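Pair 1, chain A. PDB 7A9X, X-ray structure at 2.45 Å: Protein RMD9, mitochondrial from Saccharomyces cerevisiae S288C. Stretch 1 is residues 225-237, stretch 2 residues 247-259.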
# COMPACT_ATOMS: atom_id res chain seq x y z
N SER A 225 -27.25 -6.57 7.03
CA SER A 225 -28.24 -6.98 8.01
C SER A 225 -27.73 -6.71 9.42
O SER A 225 -26.60 -7.10 9.76
CB SER A 225 -28.58 -8.46 7.85
OG SER A 225 -29.27 -8.95 8.99
N LEU A 226 -28.55 -6.05 10.23
CA LEU A 226 -28.24 -5.82 11.63
C LEU A 226 -28.98 -6.78 12.55
O LEU A 226 -28.89 -6.65 13.77
CB LEU A 226 -28.57 -4.37 12.02
CG LEU A 226 -27.68 -3.27 11.45
CD1 LEU A 226 -28.15 -2.83 10.07
CD2 LEU A 226 -27.61 -2.09 12.40
N THR A 227 -29.70 -7.75 11.98
CA THR A 227 -30.47 -8.71 12.76
C THR A 227 -29.57 -9.55 13.66
O THR A 227 -29.65 -9.46 14.89
CB THR A 227 -31.29 -9.62 11.84
OG1 THR A 227 -32.08 -8.82 10.96
CG2 THR A 227 -32.20 -10.52 12.66
N GLU A 228 -28.71 -10.36 13.05
CA GLU A 228 -27.76 -11.16 13.82
C GLU A 228 -26.83 -10.31 14.68
O GLU A 228 -26.57 -10.70 15.83
CB GLU A 228 -26.96 -12.07 12.89
CG GLU A 228 -26.08 -13.08 13.60
CD GLU A 228 -26.86 -14.01 14.51
OE1 GLU A 228 -26.54 -14.08 15.72
OE2 GLU A 228 -27.82 -14.66 14.03
N PRO A 229 -26.30 -9.17 14.22
CA PRO A 229 -25.52 -8.32 15.14
C PRO A 229 -26.30 -7.85 16.37
O PRO A 229 -25.80 -7.99 17.49
CB PRO A 229 -25.10 -7.14 14.25
CG PRO A 229 -25.03 -7.72 12.89
CD PRO A 229 -26.16 -8.71 12.82
N ASN A 230 -27.50 -7.31 16.18
CA ASN A 230 -28.26 -6.80 17.32
C ASN A 230 -28.64 -7.91 18.30
O ASN A 230 -28.70 -7.67 19.51
CB ASN A 230 -29.51 -6.07 16.85
CG ASN A 230 -29.21 -4.70 16.27
OD1 ASN A 230 -29.65 -4.36 15.18
ND2 ASN A 230 -28.44 -3.90 17.02
N GLU A 231 -28.89 -9.12 17.80
CA GLU A 231 -29.14 -10.24 18.69
C GLU A 231 -27.89 -10.58 19.49
O GLU A 231 -27.96 -10.83 20.70
CB GLU A 231 -29.61 -11.46 17.89
CG GLU A 231 -29.88 -12.69 18.74
CD GLU A 231 -30.16 -13.93 17.90
OE1 GLU A 231 -30.66 -13.78 16.77
OE2 GLU A 231 -29.87 -15.05 18.37
N LEU A 232 -26.72 -10.59 18.83
CA LEU A 232 -25.47 -10.79 19.55
C LEU A 232 -25.19 -9.66 20.53
O LEU A 232 -24.63 -9.90 21.60
CB LEU A 232 -24.31 -10.93 18.56
CG LEU A 232 -24.27 -12.22 17.74
CD1 LEU A 232 -23.18 -12.16 16.68
CD2 LEU A 232 -24.08 -13.42 18.65
N TYR A 233 -25.58 -8.43 20.19
CA TYR A 233 -25.39 -7.32 21.12
C TYR A 233 -26.19 -7.54 22.40
O TYR A 233 -25.69 -7.26 23.50
CB TYR A 233 -25.78 -6.00 20.45
CG TYR A 233 -25.71 -4.80 21.37
CD1 TYR A 233 -24.51 -4.12 21.56
CD2 TYR A 233 -26.84 -4.34 22.03
CE1 TYR A 233 -24.44 -3.02 22.40
CE2 TYR A 233 -26.77 -3.24 22.88
CZ TYR A 233 -25.58 -2.59 23.06
OH TYR A 233 -25.52 -1.50 23.90
N ASN A 234 -27.42 -8.04 22.28
CA ASN A 234 -28.24 -8.26 23.47
C ASN A 234 -27.65 -9.35 24.36
O ASN A 234 -27.75 -9.26 25.59
CB ASN A 234 -29.67 -8.62 23.08
CG ASN A 234 -30.33 -7.57 22.21
OD1 ASN A 234 -29.91 -6.41 22.20
ND2 ASN A 234 -31.37 -7.97 21.49
N GLN A 235 -27.04 -10.37 23.77
CA GLN A 235 -26.46 -11.45 24.57
C GLN A 235 -25.17 -11.01 25.24
O GLN A 235 -24.91 -11.38 26.39
CB GLN A 235 -26.22 -12.68 23.69
CG GLN A 235 -27.43 -13.14 22.91
CD GLN A 235 -27.09 -14.24 21.92
OE1 GLN A 235 -25.98 -14.78 21.92
NE2 GLN A 235 -28.05 -14.58 21.06
N ILE A 236 -24.36 -10.21 24.55
CA ILE A 236 -23.02 -9.91 25.03
C ILE A 236 -23.04 -8.84 26.12
O ILE A 236 -22.27 -8.92 27.08
CB ILE A 236 -22.13 -9.50 23.83
CG1 ILE A 236 -21.88 -10.71 22.93
CG2 ILE A 236 -20.81 -8.90 24.31
CD1 ILE A 236 -21.48 -11.97 23.67
N ILE A 237 -23.91 -7.84 25.99
CA ILE A 237 -23.91 -6.71 26.91
C ILE A 237 -24.12 -7.17 28.35
O ILE A 237 -23.47 -6.69 29.28
CB ILE A 237 -24.97 -5.68 26.48
CG1 ILE A 237 -24.41 -4.79 25.38
CG2 ILE A 237 -25.41 -4.83 27.67
CD1 ILE A 237 -23.21 -3.97 25.80
N LEU A 247 -14.57 -11.12 19.12
CA LEU A 247 -16.01 -10.99 18.91
C LEU A 247 -16.48 -9.58 19.22
O LEU A 247 -17.30 -9.01 18.49
CB LEU A 247 -16.77 -12.02 19.76
CG LEU A 247 -18.28 -12.12 19.55
CD1 LEU A 247 -18.62 -12.41 18.10
CD2 LEU A 247 -18.88 -13.17 20.47
N TYR A 248 -15.96 -8.99 20.31
CA TYR A 248 -16.17 -7.57 20.56
C TYR A 248 -15.74 -6.74 19.36
O TYR A 248 -16.48 -5.87 18.89
CB TYR A 248 -15.40 -7.13 21.80
CG TYR A 248 -16.08 -7.41 23.13
CD1 TYR A 248 -17.22 -6.71 23.50
CD2 TYR A 248 -15.56 -8.34 24.02
CE1 TYR A 248 -17.84 -6.95 24.71
CE2 TYR A 248 -16.17 -8.58 25.23
CZ TYR A 248 -17.31 -7.89 25.57
OH TYR A 248 -17.92 -8.13 26.78
N SER A 249 -14.53 -7.00 18.85
CA SER A 249 -13.94 -6.14 17.83
C SER A 249 -14.78 -6.13 16.56
O SER A 249 -15.10 -5.06 16.03
CB SER A 249 -12.51 -6.60 17.52
OG SER A 249 -11.92 -5.75 16.55
N GLY A 250 -15.14 -7.31 16.05
CA GLY A 250 -15.95 -7.36 14.85
C GLY A 250 -17.31 -6.71 15.03
O GLY A 250 -17.82 -6.04 14.13
N LEU A 251 -17.91 -6.90 16.21
CA LEU A 251 -19.23 -6.31 16.46
C LEU A 251 -19.14 -4.79 16.57
O LEU A 251 -20.03 -4.07 16.10
CB LEU A 251 -19.83 -6.91 17.73
CG LEU A 251 -21.34 -6.76 17.91
CD1 LEU A 251 -22.08 -7.26 16.68
CD2 LEU A 251 -21.80 -7.52 19.14
N ILE A 252 -18.06 -4.28 17.18
CA ILE A 252 -17.86 -2.83 17.23
C ILE A 252 -17.70 -2.26 15.82
O ILE A 252 -18.29 -1.23 15.49
CB ILE A 252 -16.65 -2.49 18.12
CG1 ILE A 252 -16.96 -2.83 19.58
CG2 ILE A 252 -16.27 -1.02 17.98
CD1 ILE A 252 -15.73 -2.90 20.45
N LYS A 253 -16.91 -2.94 14.98
CA LYS A 253 -16.68 -2.44 13.63
C LYS A 253 -17.98 -2.39 12.83
O LYS A 253 -18.21 -1.43 12.08
CB LYS A 253 -15.65 -3.31 12.91
CG LYS A 253 -14.24 -3.21 13.49
CD LYS A 253 -13.24 -4.02 12.67
CE LYS A 253 -11.83 -3.85 13.21
NZ LYS A 253 -10.82 -4.52 12.35
N VAL A 254 -18.83 -3.41 12.96
CA VAL A 254 -20.11 -3.41 12.27
C VAL A 254 -20.94 -2.20 12.69
O VAL A 254 -21.48 -1.47 11.85
CB VAL A 254 -20.86 -4.73 12.54
CG1 VAL A 254 -22.30 -4.64 12.03
CG2 VAL A 254 -20.14 -5.90 11.90
N PHE A 255 -21.04 -1.97 14.00
CA PHE A 255 -21.85 -0.87 14.51
C PHE A 255 -21.26 0.50 14.16
O PHE A 255 -22.01 1.48 14.08
CB PHE A 255 -22.02 -1.01 16.02
CG PHE A 255 -22.98 -2.10 16.41
CD1 PHE A 255 -24.17 -2.26 15.73
CD2 PHE A 255 -22.69 -2.97 17.46
CE1 PHE A 255 -25.06 -3.25 16.07
CE2 PHE A 255 -23.58 -3.97 17.81
CZ PHE A 255 -24.77 -4.11 17.12
N ILE A 256 -19.94 0.58 13.97
CA ILE A 256 -19.34 1.83 13.49
C ILE A 256 -19.78 2.11 12.06
O ILE A 256 -20.19 3.23 11.73
CB ILE A 256 -17.81 1.76 13.62
CG1 ILE A 256 -17.39 1.83 15.09
CG2 ILE A 256 -17.16 2.88 12.82
CD1 ILE A 256 -15.89 1.73 15.29
N LYS A 257 -19.68 1.10 11.19
CA LYS A 257 -20.18 1.24 9.83
C LYS A 257 -21.67 1.53 9.80
O LYS A 257 -22.14 2.36 9.01
CB LYS A 257 -19.87 -0.02 9.02
CG LYS A 257 -18.42 -0.16 8.58
CD LYS A 257 -18.08 0.82 7.47
CE LYS A 257 -16.67 0.60 6.96
NZ LYS A 257 -16.35 1.49 5.81
N ALA A 258 -22.44 0.86 10.66
CA ALA A 258 -23.87 1.11 10.73
C ALA A 258 -24.21 2.42 11.43
O ALA A 258 -25.39 2.78 11.48
CB ALA A 258 -24.58 -0.05 11.42
N GLU A 259 -23.21 3.12 11.96
CA GLU A 259 -23.38 4.39 12.66
C GLU A 259 -24.24 4.27 13.91
O GLU A 259 -24.76 5.27 14.40
CB GLU A 259 -23.94 5.47 11.72
CG GLU A 259 -23.12 5.64 10.45
CD GLU A 259 -23.39 6.96 9.76
OE1 GLU A 259 -23.05 8.02 10.33
OE2 GLU A 259 -23.95 6.94 8.64

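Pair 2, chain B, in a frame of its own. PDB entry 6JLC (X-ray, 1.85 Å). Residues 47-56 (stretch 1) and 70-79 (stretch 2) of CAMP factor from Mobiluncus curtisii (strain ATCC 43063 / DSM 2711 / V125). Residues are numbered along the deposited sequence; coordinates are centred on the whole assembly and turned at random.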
# COMPACT_ATOMS: atom_id res chain seq x y z
N THR B 47 0.34 1.47 -17.57
CA THR B 47 1.53 2.16 -18.07
C THR B 47 2.78 1.33 -17.83
O THR B 47 3.67 1.27 -18.68
CB THR B 47 1.66 3.53 -17.40
OG1 THR B 47 0.49 4.30 -17.69
CG2 THR B 47 2.87 4.27 -17.91
N ALA B 48 2.86 0.68 -16.67
CA ALA B 48 4.02 -0.14 -16.36
C ALA B 48 4.17 -1.27 -17.37
O ALA B 48 5.29 -1.59 -17.80
CB ALA B 48 3.89 -0.71 -14.94
N THR B 49 3.04 -1.85 -17.78
CA THR B 49 3.06 -2.88 -18.80
C THR B 49 3.56 -2.35 -20.13
O THR B 49 4.37 -3.00 -20.80
CB THR B 49 1.66 -3.48 -18.92
OG1 THR B 49 1.31 -4.07 -17.67
CG2 THR B 49 1.65 -4.55 -20.00
N GLU B 50 3.08 -1.18 -20.54
CA GLU B 50 3.56 -0.59 -21.79
C GLU B 50 5.06 -0.31 -21.71
O GLU B 50 5.79 -0.50 -22.68
CB GLU B 50 2.79 0.69 -22.10
CG GLU B 50 1.34 0.43 -22.42
CD GLU B 50 0.54 1.70 -22.67
OE1 GLU B 50 1.07 2.82 -22.50
OE2 GLU B 50 -0.65 1.56 -23.01
N LEU B 51 5.52 0.17 -20.55
CA LEU B 51 6.92 0.51 -20.39
C LEU B 51 7.81 -0.74 -20.47
O LEU B 51 8.83 -0.75 -21.17
CB LEU B 51 7.12 1.25 -19.06
CG LEU B 51 8.44 1.93 -18.74
CD1 LEU B 51 8.80 2.87 -19.86
CD2 LEU B 51 8.32 2.68 -17.42
N THR B 52 7.41 -1.83 -19.81
CA THR B 52 8.26 -3.02 -19.86
C THR B 52 8.21 -3.67 -21.24
O THR B 52 9.19 -4.27 -21.67
CB THR B 52 7.87 -4.01 -18.76
OG1 THR B 52 6.50 -4.36 -18.89
CG2 THR B 52 8.09 -3.39 -17.37
N GLN B 53 7.09 -3.54 -21.95
CA GLN B 53 7.02 -4.04 -23.32
C GLN B 53 7.98 -3.28 -24.23
O GLN B 53 8.64 -3.87 -25.09
CB GLN B 53 5.59 -3.96 -23.86
CG GLN B 53 4.71 -5.14 -23.43
CD GLN B 53 3.21 -4.85 -23.52
OE1 GLN B 53 2.80 -3.74 -23.87
NE2 GLN B 53 2.40 -5.85 -23.20
N SER B 54 8.05 -1.96 -24.06
CA SER B 54 9.00 -1.17 -24.83
C SER B 54 10.44 -1.53 -24.45
O SER B 54 11.32 -1.59 -25.32
CB SER B 54 8.76 0.32 -24.63
OG SER B 54 9.63 1.07 -25.44
N LEU B 55 10.68 -1.74 -23.16
CA LEU B 55 12.02 -2.15 -22.73
C LEU B 55 12.35 -3.55 -23.22
O LEU B 55 13.50 -3.84 -23.55
CB LEU B 55 12.11 -2.09 -21.21
CG LEU B 55 12.22 -0.67 -20.61
CD1 LEU B 55 11.78 -0.69 -19.16
CD2 LEU B 55 13.62 -0.14 -20.74
N ALA B 56 11.35 -4.44 -23.24
CA ALA B 56 11.60 -5.82 -23.66
C ALA B 56 12.06 -5.87 -25.11
O ALA B 56 12.80 -6.79 -25.49
CB ALA B 56 10.34 -6.67 -23.47
N LEU B 70 13.79 9.38 -22.07
CA LEU B 70 12.39 9.40 -21.68
C LEU B 70 11.97 8.07 -21.06
O LEU B 70 11.29 8.04 -20.02
CB LEU B 70 11.53 9.72 -22.90
CG LEU B 70 10.12 10.24 -22.71
CD1 LEU B 70 10.10 11.50 -21.84
CD2 LEU B 70 9.54 10.54 -24.09
N ILE B 71 12.36 6.95 -21.67
CA ILE B 71 11.98 5.64 -21.13
C ILE B 71 12.56 5.47 -19.73
O ILE B 71 11.91 4.91 -18.83
CB ILE B 71 12.42 4.51 -22.08
CG1 ILE B 71 11.59 4.53 -23.38
CG2 ILE B 71 12.24 3.15 -21.43
CD1 ILE B 71 10.17 3.94 -23.26
N MET B 72 13.79 5.93 -19.51
CA MET B 72 14.42 5.76 -18.20
C MET B 72 13.84 6.73 -17.18
O MET B 72 13.75 6.40 -15.99
CB MET B 72 15.94 5.94 -18.31
CG MET B 72 16.66 4.77 -18.95
SD MET B 72 16.16 3.16 -18.27
CE MET B 72 16.59 3.36 -16.54
N ALA B 73 13.45 7.94 -17.61
CA ALA B 73 12.76 8.84 -16.69
C ALA B 73 11.42 8.26 -16.25
O ALA B 73 11.06 8.33 -15.07
CB ALA B 73 12.58 10.23 -17.34
N ARG B 74 10.66 7.65 -17.18
CA ARG B 74 9.42 6.98 -16.79
C ARG B 74 9.71 5.83 -15.83
O ARG B 74 8.97 5.61 -14.86
CB ARG B 74 8.65 6.48 -18.01
CG ARG B 74 8.04 7.58 -18.90
CD ARG B 74 7.00 7.03 -19.91
NE ARG B 74 6.79 7.89 -21.09
CZ ARG B 74 5.82 8.80 -21.22
NH1 ARG B 74 4.96 9.01 -20.24
NH2 ARG B 74 5.72 9.51 -22.34
N THR B 75 10.78 5.07 -16.11
CA THR B 75 11.17 3.96 -15.24
C THR B 75 11.48 4.46 -13.83
O THR B 75 10.97 3.93 -12.84
CB THR B 75 12.38 3.24 -15.83
OG1 THR B 75 12.01 2.62 -17.08
CG2 THR B 75 12.90 2.17 -14.88
N HIS B 76 12.32 5.49 -13.73
CA HIS B 76 12.65 6.04 -12.42
C HIS B 76 11.41 6.54 -11.69
O HIS B 76 11.31 6.41 -10.47
CB HIS B 76 13.69 7.16 -12.54
CG HIS B 76 14.98 6.68 -13.11
ND1 HIS B 76 15.72 7.41 -14.02
CD2 HIS B 76 15.66 5.52 -12.93
CE1 HIS B 76 16.80 6.73 -14.35
NE2 HIS B 76 16.79 5.58 -13.71
N LEU B 77 10.45 7.12 -12.42
CA LEU B 77 9.26 7.64 -11.74
C LEU B 77 8.37 6.52 -11.21
O LEU B 77 7.85 6.61 -10.09
CB LEU B 77 8.48 8.57 -12.68
CG LEU B 77 7.22 9.24 -12.11
CD1 LEU B 77 7.48 9.98 -10.79
CD2 LEU B 77 6.67 10.24 -13.14
N ILE B 78 8.19 5.45 -11.99
CA ILE B 78 7.42 4.31 -11.47
C ILE B 78 8.09 3.75 -10.22
O ILE B 78 7.41 3.46 -9.22
CB ILE B 78 7.23 3.24 -12.56
CG1 ILE B 78 6.28 3.80 -13.62
CG2 ILE B 78 6.63 1.98 -11.95
CD1 ILE B 78 5.84 2.82 -14.67
N VAL B 79 9.42 3.63 -10.23
CA VAL B 79 10.12 3.13 -9.05
C VAL B 79 9.88 4.05 -7.87
O VAL B 79 9.64 3.61 -6.74
CB VAL B 79 11.62 2.96 -9.36
CG1 VAL B 79 12.43 2.77 -8.07
CG2 VAL B 79 11.81 1.79 -10.33

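Two helix pairs with one backbone arrangement and different packing. In pair 1 (RMD9), a helix that starts at Thr227(A) packs on one that runs through Lys257(A); in pair 2 (CAMP factor), both stretches, 47-56 and 70-79, are helical throughout. The axes approach to 10.7 Å in both, and their N-to-C directions make angles of 128° and 138°, closer to antiparallel than to parallel. Fourteen central residues superpose with an RMSD of 0.5 Å over N, CA and C. No hydrogen bond crosses between the stretches in either pair, so the contact rests largely on apolar side chains; it buries 533 Å² in pair 1 and 391 Å² in pair 2.

The central match is Pro229(A) with Leu51(B). Both point toward the partner helix, and their CA atoms fall 0.4 Å apart. The CA atoms of Pro229(A) and Leu251(A) lie 6.7 Å apart, and the compact proline ring touches three residues: CB lies 3.9 Å from Leu251(A) CD1 and 4.2 Å from Phe255(A) CZ, and CG lies 4.2 Å from Val254(A) CG1. Leu51(B) instead reaches out as a knob into a hole formed by Ile71(B), Arg74(B), Thr75(B) and Ile78(B). Its CD1 is 3.8 Å from Ile71(B) CG2, and its CD2 is 3.7 Å from both Thr75(B) N and Ile78(B) CD1.

Across the interface, Phe255(A) matches Thr75(B), and here the balance of bulk is reversed. The phenylalanine starts sideways, but its ring swings nearer to meet the first helix, covering space beside the small proline; CE2 lies 3.9 Å from Tyr233(A) CD1, with the two ring planes at 89° and their centroids 5.8 Å apart. Thr75(B) is short and turns its hydroxyl back to its own helix, where OG1 donates to Ile71(B) O at 2.9 Å. Leu55(B), the match of Tyr233(A), packs beside it, with CD1 3.9 Å from Thr75(B) OG1 and CD2 3.6 Å from Ile71(B) CG2.

Leu251(A) and Ile71(B) match and play similar parts, each pointing toward the first helix and touching three of its residues. CD2 of Leu251(A) lies 4.3 Å from Leu232(A) CB, whereas at the matching positions Ile71(B) CD1 rests 3.6 Å from the hydroxyl oxygen OG of Ser54(B). Val254(A) gives way to Arg74(B), which packs through the base of its side chain, CB 3.9 Å from Leu51(B) CD2, while its end leads away.

At another matched pair of positions the sizes trade places. Leu226(A) CD2 reaches Ala258(A) CB at 3.8 Å; in pair 2 the small residue is Ala48(B), whose CB lies 4.0 Å from Ile78(B) CD1. The backbones differ here: Leu226(A) precedes its helix, where Ser225(A) OG caps Thr227(A) N at 3.3 Å, and Ala258(A) leads into a Schellman motif at Glu259(A), whereas both helices of pair 2 run on.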